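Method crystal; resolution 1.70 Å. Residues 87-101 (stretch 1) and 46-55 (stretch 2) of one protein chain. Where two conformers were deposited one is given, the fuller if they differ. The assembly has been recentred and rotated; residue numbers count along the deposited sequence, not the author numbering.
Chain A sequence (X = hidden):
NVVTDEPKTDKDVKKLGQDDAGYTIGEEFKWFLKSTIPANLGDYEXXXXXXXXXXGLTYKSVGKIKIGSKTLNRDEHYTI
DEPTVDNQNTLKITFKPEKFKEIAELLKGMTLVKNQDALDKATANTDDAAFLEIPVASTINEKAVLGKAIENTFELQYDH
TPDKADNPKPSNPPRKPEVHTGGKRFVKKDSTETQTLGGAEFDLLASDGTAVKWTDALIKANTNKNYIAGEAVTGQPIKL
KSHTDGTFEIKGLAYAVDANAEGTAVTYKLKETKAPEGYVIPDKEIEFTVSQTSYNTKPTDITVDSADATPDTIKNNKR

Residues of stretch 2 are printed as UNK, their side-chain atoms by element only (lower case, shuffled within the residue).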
ATOM      1  N   ASN A  87       9.756   7.551 -16.653  1.00 22.23           N
ATOM      2  CA  ASN A  87      10.481   8.204 -15.559  1.00 21.11           C
ATOM      3  C   ASN A  87      10.708   7.286 -14.347  1.00 20.80           C
ATOM      4  O   ASN A  87      11.018   7.761 -13.249  1.00 20.22           O
ATOM      5  CB  ASN A  87       9.841   9.544 -15.153  1.00 21.13           C
ATOM      6  CG  ASN A  87       8.452   9.389 -14.532  1.00 20.54           C
ATOM      7  OD1 ASN A  87       8.114   8.355 -13.957  1.00 20.71           O
ATOM      8  ND2 ASN A  87       7.654  10.435 -14.635  1.00 18.97           N
ATOM      9  N   GLN A  88      10.574   5.979 -14.580  1.00 19.87           N
ATOM     10  CA  GLN A  88      10.794   4.950 -13.557  1.00 19.68           C
ATOM     11  C   GLN A  88       9.883   5.138 -12.343  1.00 18.94           C
ATOM     12  O   GLN A  88      10.354   5.122 -11.202  1.00 18.18           O
ATOM     13  CB  GLN A  88      12.263   4.911 -13.112  1.00 19.84           C
ATOM     14  CG  GLN A  88      13.251   4.454 -14.179  1.00 22.27           C
ATOM     15  CD  GLN A  88      13.468   5.492 -15.267  1.00 26.54           C
ATOM     16  OE1 GLN A  88      13.777   6.659 -14.990  1.00 28.02           O
ATOM     17  NE2 GLN A  88      13.310   5.070 -16.515  1.00 28.44           N
ATOM     18  N   ASN A  89       8.589   5.334 -12.600  1.00 17.98           N
ATOM     19  CA  ASN A  89       7.571   5.377 -11.535  1.00 17.91           C
ATOM     20  C   ASN A  89       7.766   6.541 -10.556  1.00 17.87           C
ATOM     21  O   ASN A  89       7.520   6.410  -9.353  1.00 16.93           O
ATOM     22  CB  ASN A  89       7.526   4.027 -10.784  1.00 18.15           C
ATOM     23  CG  ASN A  89       6.140   3.672 -10.295  1.00 18.32           C
ATOM     24  OD1 ASN A  89       5.144   4.074 -10.894  1.00 19.93           O
ATOM     25  ND2 ASN A  89       6.065   2.888  -9.220  1.00 18.20           N
ATOM     26  N   THR A  90       8.190   7.687 -11.081  1.00 17.56           N
ATOM     27  CA  THR A  90       8.596   8.816 -10.251  1.00 17.71           C
ATOM     28  C   THR A  90       7.613   9.971 -10.314  1.00 18.06           C
ATOM     29  O   THR A  90       7.308  10.491 -11.398  1.00 18.83           O
ATOM     30  CB  THR A  90      10.027   9.303 -10.638  1.00 17.53           C
ATOM     31  OG1 THR A  90      10.968   8.253 -10.398  1.00 17.82           O
ATOM     32  CG2 THR A  90      10.443  10.518  -9.837  1.00 16.75           C
ATOM     33  N   LEU A  91       7.120  10.361  -9.139  1.00 17.76           N
ATOM     34  CA  LEU A  91       6.296  11.546  -8.963  1.00 17.86           C
ATOM     35  C   LEU A  91       7.168  12.762  -8.640  1.00 18.06           C
ATOM     36  O   LEU A  91       8.065  12.690  -7.792  1.00 16.95           O
ATOM     37  CB  LEU A  91       5.295  11.311  -7.832  1.00 17.67           C
ATOM     38  CG  LEU A  91       4.428  12.476  -7.331  1.00 17.93           C
ATOM     39  CD1 LEU A  91       3.468  12.974  -8.437  1.00 16.39           C
ATOM     40  CD2 LEU A  91       3.643  12.061  -6.082  1.00 17.74           C
ATOM     41  N   LYS A  92       6.908  13.878  -9.314  1.00 18.34           N
ATOM     42  CA  LYS A  92       7.550  15.133  -8.943  1.00 19.32           C
ATOM     43  C   LYS A  92       6.492  16.194  -8.749  1.00 19.47           C
ATOM     44  O   LYS A  92       5.628  16.358  -9.611  1.00 20.51           O
ATOM     45  CB  LYS A  92       8.539  15.566 -10.017  1.00 19.66           C
ATOM     46  CG  LYS A  92       9.410  16.748  -9.603  1.00 22.80           C
ATOM     47  CD  LYS A  92      10.122  17.327 -10.820  1.00 26.24           C
ATOM     48  CE  LYS A  92      11.249  16.444 -11.312  1.00 29.74           C
ATOM     49  NZ  LYS A  92      11.758  16.995 -12.612  1.00 32.53           N
ATOM     50  N   ILE A  93       6.534  16.880  -7.608  1.00 19.24           N
ATOM     51  CA  ILE A  93       5.621  17.982  -7.311  1.00 19.09           C
ATOM     52  C   ILE A  93       6.436  19.258  -7.131  1.00 19.37           C
ATOM     53  O   ILE A  93       7.264  19.364  -6.229  1.00 18.65           O
ATOM     54  CB  ILE A  93       4.745  17.714  -6.066  1.00 19.63           C
ATOM     55  CG1 ILE A  93       3.882  16.462  -6.289  1.00 19.82           C
ATOM     56  CG2 ILE A  93       3.886  18.949  -5.715  1.00 19.92           C
ATOM     57  CD1 ILE A  93       3.223  15.967  -5.041  1.00 21.65           C
ATOM     58  N   THR A  94       6.189  20.225  -8.009  1.00 18.80           N
ATOM     59  CA  THR A  94       6.978  21.448  -8.046  1.00 19.72           C
ATOM     60  C   THR A  94       6.131  22.618  -7.582  1.00 20.12           C
ATOM     61  O   THR A  94       5.115  22.953  -8.202  1.00 19.56           O
ATOM     62  CB  THR A  94       7.513  21.710  -9.477  1.00 19.06           C
ATOM     63  OG1 THR A  94       8.216  20.558  -9.945  1.00 20.63           O
ATOM     64  CG2 THR A  94       8.432  22.932  -9.511  1.00 19.26           C
ATOM     65  N   PHE A  95       6.535  23.215  -6.467  1.00 20.40           N
ATOM     66  CA  PHE A  95       5.872  24.396  -5.958  1.00 21.58           C
ATOM     67  C   PHE A  95       6.454  25.595  -6.684  1.00 22.69           C
ATOM     68  O   PHE A  95       7.669  25.679  -6.876  1.00 22.95           O
ATOM     69  CB  PHE A  95       5.968  24.464  -4.426  1.00 21.28           C
ATOM     70  CG  PHE A  95       5.159  23.388  -3.742  1.00 21.52           C
ATOM     71  CD1 PHE A  95       5.650  22.079  -3.650  1.00 20.92           C
ATOM     72  CD2 PHE A  95       3.895  23.672  -3.220  1.00 21.10           C
ATOM     73  CE1 PHE A  95       4.895  21.063  -3.042  1.00 19.88           C
ATOM     74  CE2 PHE A  95       3.126  22.659  -2.606  1.00 21.99           C
ATOM     75  CZ  PHE A  95       3.632  21.354  -2.522  1.00 21.06           C
ATOM     76  N   LYS A  96       5.574  26.477  -7.154  1.00 23.64           N
ATOM     77  CA  LYS A  96       5.970  27.529  -8.096  1.00 24.83           C
ATOM     78  C   LYS A  96       6.739  28.627  -7.382  1.00 24.88           C
ATOM     79  O   LYS A  96       6.195  29.269  -6.490  1.00 24.74           O
ATOM     80  CB  LYS A  96       4.731  28.133  -8.768  1.00 24.73           C
ATOM     81  CG  LYS A  96       3.921  27.174  -9.614  1.00 26.38           C
ATOM     82  CD  LYS A  96       3.012  27.941 -10.572  1.00 28.56           C
ATOM     83  CE  LYS A  96       2.329  26.990 -11.539  1.00 30.47           C
ATOM     84  NZ  LYS A  96       1.840  27.685 -12.761  1.00 31.21           N
ATOM     85  N   PRO A  97       8.016  28.843  -7.763  1.00 26.12           N
ATOM     86  CA  PRO A  97       8.790  29.918  -7.128  1.00 27.08           C
ATOM     87  C   PRO A  97       8.118  31.294  -7.229  1.00 28.30           C
ATOM     88  O   PRO A  97       8.121  32.046  -6.242  1.00 28.12           O
ATOM     89  CB  PRO A  97      10.118  29.884  -7.882  1.00 26.69           C
ATOM     90  CG  PRO A  97      10.258  28.456  -8.307  1.00 26.74           C
ATOM     91  CD  PRO A  97       8.848  28.057  -8.695  1.00 25.87           C
ATOM     92  N   GLU A  98       7.507  31.588  -8.383  1.00 29.57           N
ATOM     93  CA  GLU A  98       6.745  32.835  -8.575  1.00 30.88           C
ATOM     94  C   GLU A  98       5.633  32.998  -7.532  1.00 31.29           C
ATOM     95  O   GLU A  98       5.143  34.107  -7.310  1.00 31.28           O
ATOM     96  CB  GLU A  98       6.125  32.921  -9.983  1.00 31.50           C
ATOM     97  CG  GLU A  98       6.931  32.316 -11.139  1.00 33.60           C
ATOM     98  CD  GLU A  98       6.593  30.842 -11.391  1.00 37.05           C
ATOM     99  OE1 GLU A  98       7.109  29.981 -10.649  1.00 37.25           O
ATOM    100  OE2 GLU A  98       5.823  30.542 -12.337  1.00 38.44           O
ATOM    101  N   LYS A  99       5.239  31.890  -6.895  1.00 31.51           N
ATOM    102  CA  LYS A  99       4.129  31.888  -5.944  1.00 31.65           C
ATOM    103  C   LYS A  99       4.557  31.799  -4.483  1.00 31.76           C
ATOM    104  O   LYS A  99       3.709  31.773  -3.587  1.00 31.76           O
ATOM    105  CB  LYS A  99       3.131  30.765  -6.274  1.00 31.70           C
ATOM    106  CG  LYS A  99       2.447  30.919  -7.627  1.00 32.31           C
ATOM    107  CD  LYS A  99       1.484  32.101  -7.638  1.00 33.74           C
ATOM    108  CE  LYS A  99       0.864  32.298  -9.016  1.00 34.60           C
ATOM    109  NZ  LYS A  99      -0.261  33.276  -8.962  1.00 35.03           N
ATOM    110  N   PHE A 100       5.865  31.788  -4.230  1.00 31.77           N
ATOM    111  CA  PHE A 100       6.355  31.575  -2.871  1.00 31.85           C
ATOM    112  C   PHE A 100       5.909  32.646  -1.877  1.00 31.58           C
ATOM    113  O   PHE A 100       5.647  32.339  -0.714  1.00 31.33           O
ATOM    114  CB  PHE A 100       7.875  31.347  -2.858  1.00 32.06           C
ATOM    115  CG  PHE A 100       8.291  30.018  -3.464  1.00 33.61           C
ATOM    116  CD1 PHE A 100       7.351  28.995  -3.683  1.00 35.69           C
ATOM    117  CD2 PHE A 100       9.617  29.772  -3.792  1.00 35.45           C
ATOM    118  CE1 PHE A 100       7.734  27.767  -4.240  1.00 35.65           C
ATOM    119  CE2 PHE A 100      10.027  28.528  -4.346  1.00 36.67           C
ATOM    120  CZ  PHE A 100       9.086  27.531  -4.572  1.00 36.69           C
ATOM    121  N   LYS A 101       5.798  33.889  -2.349  1.00 31.63           N
ATOM    122  CA  LYS A 101       5.299  34.990  -1.525  1.00 31.84           C
ATOM    123  C   LYS A 101       3.826  34.819  -1.156  1.00 31.57           C
ATOM    124  O   LYS A 101       3.428  35.071  -0.016  1.00 31.24           O
ATOM    125  CB  LYS A 101       5.511  36.333  -2.236  1.00 32.09           C
ATOM    126  CG  LYS A 101       6.948  36.841  -2.177  1.00 33.92           C
ATOM    127  CD  LYS A 101       7.288  37.373  -0.788  1.00 36.07           C
ATOM    128  CE  LYS A 101       8.697  37.950  -0.750  1.00 37.95           C
ATOM    129  NZ  LYS A 101       9.042  38.441   0.618  1.00 39.07           N
ATOM    130  N   UNK A  46      13.314  27.502  -4.810  1.00 15.65           N
ATOM    131  CA  UNK A  46      12.972  26.152  -5.244  1.00 15.62           C
ATOM    132  C   UNK A  46      12.314  25.408  -4.086  1.00 15.48           C
ATOM    133  O   UNK A  46      12.699  25.573  -2.929  1.00 15.16           O
ATOM    134  c   UNK A  46      15.134  23.196  -6.631  1.00 17.93           C
ATOM    135  c   UNK A  46      16.193  23.822  -7.527  1.00 23.44           C
ATOM    136  c   UNK A  46      13.913  24.091  -6.454  1.00 17.12           C
ATOM    137  c   UNK A  46      14.219  25.378  -5.685  1.00 15.49           C
ATOM    138  n   UNK A  46      15.683  24.252  -8.866  1.00 25.11           N
ATOM    139  N   UNK A  47      11.306  24.604  -4.407  1.00 15.36           N
ATOM    140  CA  UNK A  47      10.692  23.732  -3.409  1.00 15.91           C
ATOM    141  C   UNK A  47      10.060  22.612  -4.223  1.00 16.00           C
ATOM    142  O   UNK A  47       8.910  22.701  -4.651  1.00 16.89           O
ATOM    143  c   UNK A  47       9.659  24.506  -2.583  1.00 16.28           C
ATOM    144  c   UNK A  47       8.344  22.786  -1.296  1.00 17.77           C
ATOM    145  c   UNK A  47       7.982  22.163  -0.105  1.00 17.99           C
ATOM    146  c   UNK A  47       8.539  22.590   1.102  1.00 19.55           C
ATOM    147  c   UNK A  47       9.272  23.826  -1.295  1.00 16.24           C
ATOM    148  c   UNK A  47       9.811  24.248  -0.086  1.00 16.90           C
ATOM    149  c   UNK A  47       9.459  23.632   1.113  1.00 18.95           C
ATOM    150  N   UNK A  48      10.847  21.571  -4.453  1.00 16.00           N
ATOM    151  CA  UNK A  48      10.477  20.495  -5.362  0.50 16.11           C
ATOM    152  C   UNK A  48      10.576  19.158  -4.651  1.00 16.11           C
ATOM    153  O   UNK A  48      11.613  18.836  -4.054  1.00 15.85           O
ATOM    154  o   UNK A  48      13.043  20.676  -8.755  0.50 21.42           O
ATOM    155  c   UNK A  48      11.403  20.479  -6.581  0.50 16.48           C
ATOM    156  c   UNK A  48      11.246  21.656  -7.532  0.50 17.78           C
ATOM    157  c   UNK A  48      12.253  21.641  -8.666  0.50 19.88           C
ATOM    158  o   UNK A  48      12.257  22.595  -9.479  0.50 19.60           O
ATOM    159  N   UNK A  49       9.500  18.382  -4.735  1.00 15.47           N
ATOM    160  CA  UNK A  49       9.444  17.074  -4.093  1.00 15.53           C
ATOM    161  C   UNK A  49       9.489  15.979  -5.144  1.00 15.00           C
ATOM    162  O   UNK A  49       8.765  16.039  -6.129  1.00 15.03           O
ATOM    163  c   UNK A  49       7.855  15.500  -2.871  1.00 15.96           C
ATOM    164  c   UNK A  49       8.203  16.979  -3.183  1.00 15.58           C
ATOM    165  c   UNK A  49       8.469  17.774  -1.893  1.00 16.68           C
ATOM    166  c   UNK A  49       7.291  17.961  -0.982  1.00 17.30           C
ATOM    167  N   UNK A  50      10.358  14.993  -4.941  1.00 14.52           N
ATOM    168  CA  UNK A  50      10.463  13.850  -5.854  1.00 14.45           C
ATOM    169  C   UNK A  50      10.282  12.542  -5.071  1.00 14.72           C
ATOM    170  O   UNK A  50      10.961  12.314  -4.072  1.00 15.45           O
ATOM    171  c   UNK A  50      11.919  12.626  -7.499  1.00 14.35           C
ATOM    172  o   UNK A  50      11.988  15.038  -7.318  1.00 14.58           O
ATOM    173  c   UNK A  50      11.823  13.821  -6.566  1.00 14.97           C
ATOM    174  N   UNK A  51       9.369  11.700  -5.541  1.00 14.54           N
ATOM    175  CA  UNK A  51       9.062  10.427  -4.889  1.00 14.25           C
ATOM    176  C   UNK A  51       9.126   9.322  -5.933  1.00 14.46           C
ATOM    177  O   UNK A  51       8.268   9.247  -6.829  1.00 13.99           O
ATOM    178  o   UNK A  51       7.786   8.200  -3.673  1.00 11.38           O
ATOM    179  c   UNK A  51       7.329   9.321  -3.378  1.00 12.18           C
ATOM    180  o   UNK A  51       6.571   9.533  -2.406  1.00 11.58           O
ATOM    181  c   UNK A  51       7.669  10.517  -4.255  1.00 13.96           C
ATOM    182  N   UNK A  52      10.161   8.479  -5.838  1.00 14.44           N
ATOM    183  CA  UNK A  52      10.306   7.334  -6.719  1.00 15.39           C
ATOM    184  C   UNK A  52       9.576   6.158  -6.067  1.00 14.76           C
ATOM    185  O   UNK A  52      10.031   5.617  -5.058  1.00 15.01           O
ATOM    186  c   UNK A  52      13.442   5.654  -8.343  1.00 25.77           C
ATOM    187  c   UNK A  52      11.981   5.845  -7.953  1.00 20.42           C
ATOM    188  n   UNK A  52      12.741   3.753  -9.867  1.00 30.18           N
ATOM    189  c   UNK A  52      13.708   4.234  -8.843  1.00 28.41           C
ATOM    190  c   UNK A  52      11.783   7.008  -6.976  1.00 16.44           C
ATOM    191  N   UNK A  53       8.414   5.804  -6.608  1.00 14.73           N
ATOM    192  CA  UNK A  53       7.635   4.713  -6.010  1.00 14.90           C
ATOM    193  C   UNK A  53       8.214   3.342  -6.336  1.00 15.10           C
ATOM    194  O   UNK A  53       8.619   3.089  -7.472  1.00 15.70           O
ATOM    195  c   UNK A  53       5.273   7.172  -6.366  1.00 13.39           C
ATOM    196  c   UNK A  53       6.153   4.822  -6.401  1.00 14.69           C
ATOM    197  c   UNK A  53       4.348   6.857  -3.747  1.00 14.28           C
ATOM    198  c   UNK A  53       4.163   8.071  -4.411  1.00 14.51           C
ATOM    199  c   UNK A  53       4.627   8.222  -5.721  1.00 13.91           C
ATOM    200  c   UNK A  53       4.996   5.797  -4.402  1.00 13.96           C
ATOM    201  c   UNK A  53       5.449   5.941  -5.720  1.00 14.15           C
ATOM    202  N   UNK A  54       8.284   2.474  -5.323  1.00 14.74           N
ATOM    203  CA  UNK A  54       8.725   1.084  -5.490  1.00 16.24           C
ATOM    204  C   UNK A  54       7.929   0.384  -6.590  1.00 16.34           C
ATOM    205  O   UNK A  54       6.775   0.736  -6.843  1.00 16.50           O
ATOM    206  c   UNK A  54       8.569   0.319  -4.174  1.00 16.28           C
ATOM    207  N   UNK A  55       8.560  -0.595  -7.243  1.00 16.69           N
ATOM    208  CA  UNK A  55       7.920  -1.383  -8.297  1.00 17.99           C
ATOM    209  C   UNK A  55       6.531  -1.879  -7.905  1.00 17.41           C
ATOM    210  O   UNK A  55       5.617  -1.896  -8.730  1.00 17.63           O
ATOM    211  c   UNK A  55      10.106  -2.220  -9.304  1.00 21.44           C
ATOM    212  c   UNK A  55       8.791  -2.602  -8.640  1.00 19.19           C
ATOM    213  o   UNK A  55      10.954  -3.118  -9.508  1.00 26.06           O
ATOM    214  o   UNK A  55      10.300  -1.027  -9.611  1.00 25.08           O
TER
HETATM  215  O   HOH W   1      10.030  24.775  -7.043  1.00 25.09           O

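Position 46 carries four carbons in a row ending in a nitrogen, an unbranched chain leaving CB away from stretch 1; this is lysine, K46. What meets stretch 1 is its backbone: the edge of the F100 ring comes to its N, with CE2 of F100 3.5 Å from N of K46.

Position 47 has one carbon and then a ring of six carbons with no oxygen, hence phenylalanine, F47. Its ring edge points toward the face of F95, planes at 86° and CD2 of F47 3.6 Å from CD1 of F95, while CZ of F100 lies 3.7 Å from CB of F47. F95 N donates to F47 O at 3.0 Å, and a water accepts from F47 N (2.9 Å) and donates to F95 O (2.5 Å), extending the ladder where the direct bonds stop.

Position 48 shows three carbons, the third carrying two oxygens: glutamate, E48. Its CG packs 3.7 Å from CG2 of T94, and its carboxylate makes a long salt bridge back to K46.

At position 49 four carbons fork at the first, with one arm two carbons long, which means isoleucine, I49. It pairs with I93 through two hydrogen bonds, I49 N to I93 O at 2.9 Å and I93 N to I49 O at 2.8 Å.

One carbon bearing an oxygen and a carbon marks position 50 as T50, a threonine by shape. Its CG2 lies 3.5 Å from CG2 of T90.

Position 51 has two carbons, the second with two oxygens: aspartate, D51. Its backbone N and O bond L91 O and L91 N, both at 2.8 Å; one carboxylate oxygen is satisfied elsewhere in the structure.

Four carbons in a row ending in nitrogen recur at position 52, so K52. Its chain passes T90, and NZ donates to Q88 O at 3.1 Å.

Position 53 is one carbon plus a six-carbon ring, F53. L91 CB meets the ring edge, 3.8 Å from CE2 of F53; F53 N donates to N89 O at 2.9 Å, and N89 ND2 to F53 O at 3.1 Å.

A single carbon pointing away makes position 54 alanine, A54.

Position 55, two carbons with two terminal oxygens, is aspartate, D55, beyond close contact.

The rule is an antiparallel ladder with alternating faces. T90, K92 and T94 share one face with E48, T50 and K52, partly exposed or exposed; L91 and I93 share the buried face with I49 and D51. Backbone bonds set the register, while aromatic packing near F47 and the N89–F53 bonds secure opposite ends.

Stretch 2 (46-55) KFEITDKFAD
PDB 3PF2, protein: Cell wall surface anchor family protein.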